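PDB 1D02: type II restriction enzyme MUNI from Mycoplasma, which recognises the double-stranded DNA sequence 5'-CAATTG-3' as a homodimer and cleaves each strand after the first C, leaving 5'-phosphates. Local coordinates for the interface of chains A and B. Numbering follows the deposited sequence. Chains: chain A/B, Type II restriction enzyme MUNI.

The interface of chains A and B. Residues chain A 126, 168-173; chain B 127-129, 132.
The side-chain amine NZ of B:Lys132 meets carboxylate oxygen OD2 of A:Asp171 at 2.7 Å, a hydrogen-bonded salt bridge on the syn side of that oxygen, 18° out of the carboxylate plane. Water 1 joins the same pair, lying 2.7 Å from A:Asp171 OD1 and 3.2 Å from B:Lys132 NZ. Lysine suits the place because its chain, extended beyond CG, carries NZ from its helix to the partner. With CG anti to its backbone N (chi1 -161°), the aspartate holds OD2 where NZ can meet it; the two side chains cross at about a right angle. A second bond uses main chain alone: B:Gly129 N-H reaches the carbonyl O of A:Trp169 in 3.0 Å, with 155° at the hydrogen. B:Pro128, well suited to a helix start, lays CG 3.2 Å from that same oxygen. The bare CA of B:Gly129 lies 3.3 Å from A:Phe168 O; no side chain on that face keeps the backbones apart. The phenyl of A:Phe126 offers a broad apolar surface, its CE2 3.4 Å from B:Pro128 CD. Beta-branched B:Thr127 sets its compact methyl CG2 3.7 Å above that ring's face, toward the rim, and also touches A:Trp169 CB. The start of helix 128-138 of one subunit thus abuts the end of helix 160-170 and the following loop of the other, with A:Phe126, last residue of that subunit's 3-10 helix 118-126, packing at the side; the homodimer twofold repeats the patch.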
# COMPACT_ATOMS: atom_id res chain seq x y z
N PHE A 126 -3.80 0.07 4.10
CA PHE A 126 -4.52 -1.20 3.97
C PHE A 126 -3.74 -2.36 4.61
O PHE A 126 -4.26 -3.48 4.69
CB PHE A 126 -4.77 -1.55 2.49
CG PHE A 126 -5.80 -0.69 1.81
CD1 PHE A 126 -5.42 0.42 1.07
CD2 PHE A 126 -7.16 -0.99 1.92
CE1 PHE A 126 -6.36 1.21 0.43
CE2 PHE A 126 -8.11 -0.19 1.27
CZ PHE A 126 -7.70 0.90 0.53
N PHE A 168 -11.02 0.72 -8.46
CA PHE A 168 -10.79 -0.73 -8.39
C PHE A 168 -10.15 -1.13 -7.06
O PHE A 168 -10.60 -2.08 -6.40
CB PHE A 168 -9.88 -1.16 -9.54
CG PHE A 168 -9.73 -2.65 -9.71
CD1 PHE A 168 -10.52 -3.34 -10.63
CD2 PHE A 168 -8.77 -3.34 -8.99
CE1 PHE A 168 -10.34 -4.73 -10.85
CE2 PHE A 168 -8.58 -4.72 -9.19
CZ PHE A 168 -9.37 -5.42 -10.12
N TRP A 169 -9.10 -0.42 -6.67
CA TRP A 169 -8.41 -0.74 -5.40
C TRP A 169 -9.34 -0.74 -4.20
O TRP A 169 -9.32 -1.65 -3.37
CB TRP A 169 -7.33 0.30 -5.06
CG TRP A 169 -6.15 0.35 -5.95
CD1 TRP A 169 -5.82 -0.51 -6.96
CD2 TRP A 169 -5.12 1.33 -5.89
NE1 TRP A 169 -4.62 -0.12 -7.54
CE2 TRP A 169 -4.18 1.01 -6.89
CE3 TRP A 169 -4.90 2.46 -5.08
CZ2 TRP A 169 -3.04 1.78 -7.11
CZ3 TRP A 169 -3.77 3.22 -5.29
CH2 TRP A 169 -2.85 2.88 -6.30
N TYR A 170 -10.14 0.33 -4.07
CA TYR A 170 -11.02 0.46 -2.92
C TYR A 170 -12.20 -0.52 -2.86
O TYR A 170 -12.77 -0.75 -1.79
CB TYR A 170 -11.48 1.91 -2.77
CG TYR A 170 -10.40 2.78 -2.11
CD1 TYR A 170 -9.24 3.11 -2.79
CD2 TYR A 170 -10.53 3.19 -0.79
CE1 TYR A 170 -8.21 3.84 -2.17
CE2 TYR A 170 -9.51 3.90 -0.15
CZ TYR A 170 -8.36 4.22 -0.84
OH TYR A 170 -7.36 4.94 -0.20
N ASP A 171 -12.56 -1.06 -4.02
CA ASP A 171 -13.61 -2.08 -4.05
C ASP A 171 -14.86 -1.65 -3.27
O ASP A 171 -15.43 -0.60 -3.57
CB ASP A 171 -13.00 -3.38 -3.48
CG ASP A 171 -13.80 -4.61 -3.86
OD1 ASP A 171 -13.96 -4.88 -5.07
OD2 ASP A 171 -14.27 -5.32 -2.94
N HIS A 172 -15.29 -2.41 -2.25
CA HIS A 172 -16.50 -2.00 -1.54
C HIS A 172 -16.36 -0.89 -0.49
O HIS A 172 -17.29 -0.62 0.28
CB HIS A 172 -17.20 -3.25 -0.96
CG HIS A 172 -16.46 -3.91 0.16
ND1 HIS A 172 -16.64 -3.56 1.48
CD2 HIS A 172 -15.57 -4.94 0.16
CE1 HIS A 172 -15.90 -4.35 2.25
NE2 HIS A 172 -15.25 -5.20 1.47
N TYR A 173 -15.21 -0.22 -0.46
CA TYR A 173 -14.99 0.88 0.48
C TYR A 173 -14.86 2.17 -0.32
O TYR A 173 -13.90 2.93 -0.15
CB TYR A 173 -13.70 0.66 1.29
CG TYR A 173 -13.73 -0.58 2.16
CD1 TYR A 173 -13.07 -1.74 1.76
CD2 TYR A 173 -14.41 -0.59 3.38
CE1 TYR A 173 -13.09 -2.87 2.54
CE2 TYR A 173 -14.44 -1.73 4.18
CZ TYR A 173 -13.77 -2.87 3.74
OH TYR A 173 -13.79 -4.01 4.49
N THR B 127 -4.66 -3.77 -1.10
CA THR B 127 -5.99 -3.20 -1.38
C THR B 127 -6.96 -4.34 -1.63
O THR B 127 -6.60 -5.37 -2.21
CB THR B 127 -6.00 -2.28 -2.63
OG1 THR B 127 -5.54 -2.99 -3.79
CG2 THR B 127 -5.11 -1.05 -2.36
N PRO B 128 -8.21 -4.18 -1.19
CA PRO B 128 -9.17 -5.26 -1.41
C PRO B 128 -9.33 -5.61 -2.88
O PRO B 128 -9.52 -6.78 -3.23
CB PRO B 128 -10.46 -4.75 -0.74
CG PRO B 128 -10.26 -3.21 -0.69
CD PRO B 128 -8.79 -3.10 -0.36
N GLY B 129 -9.23 -4.61 -3.74
CA GLY B 129 -9.36 -4.84 -5.16
C GLY B 129 -8.28 -5.72 -5.75
O GLY B 129 -8.59 -6.64 -6.51
N LYS B 132 -8.43 -9.39 -4.38
CA LYS B 132 -9.43 -10.22 -5.08
C LYS B 132 -8.94 -10.63 -6.46
O LYS B 132 -9.10 -11.79 -6.87
CB LYS B 132 -10.77 -9.47 -5.23
CG LYS B 132 -11.60 -9.46 -3.95
CD LYS B 132 -12.88 -8.65 -4.14
CE LYS B 132 -13.70 -8.63 -2.85
NZ LYS B 132 -15.01 -7.93 -3.08
O HOH W 1 -15.30 -6.94 -6.12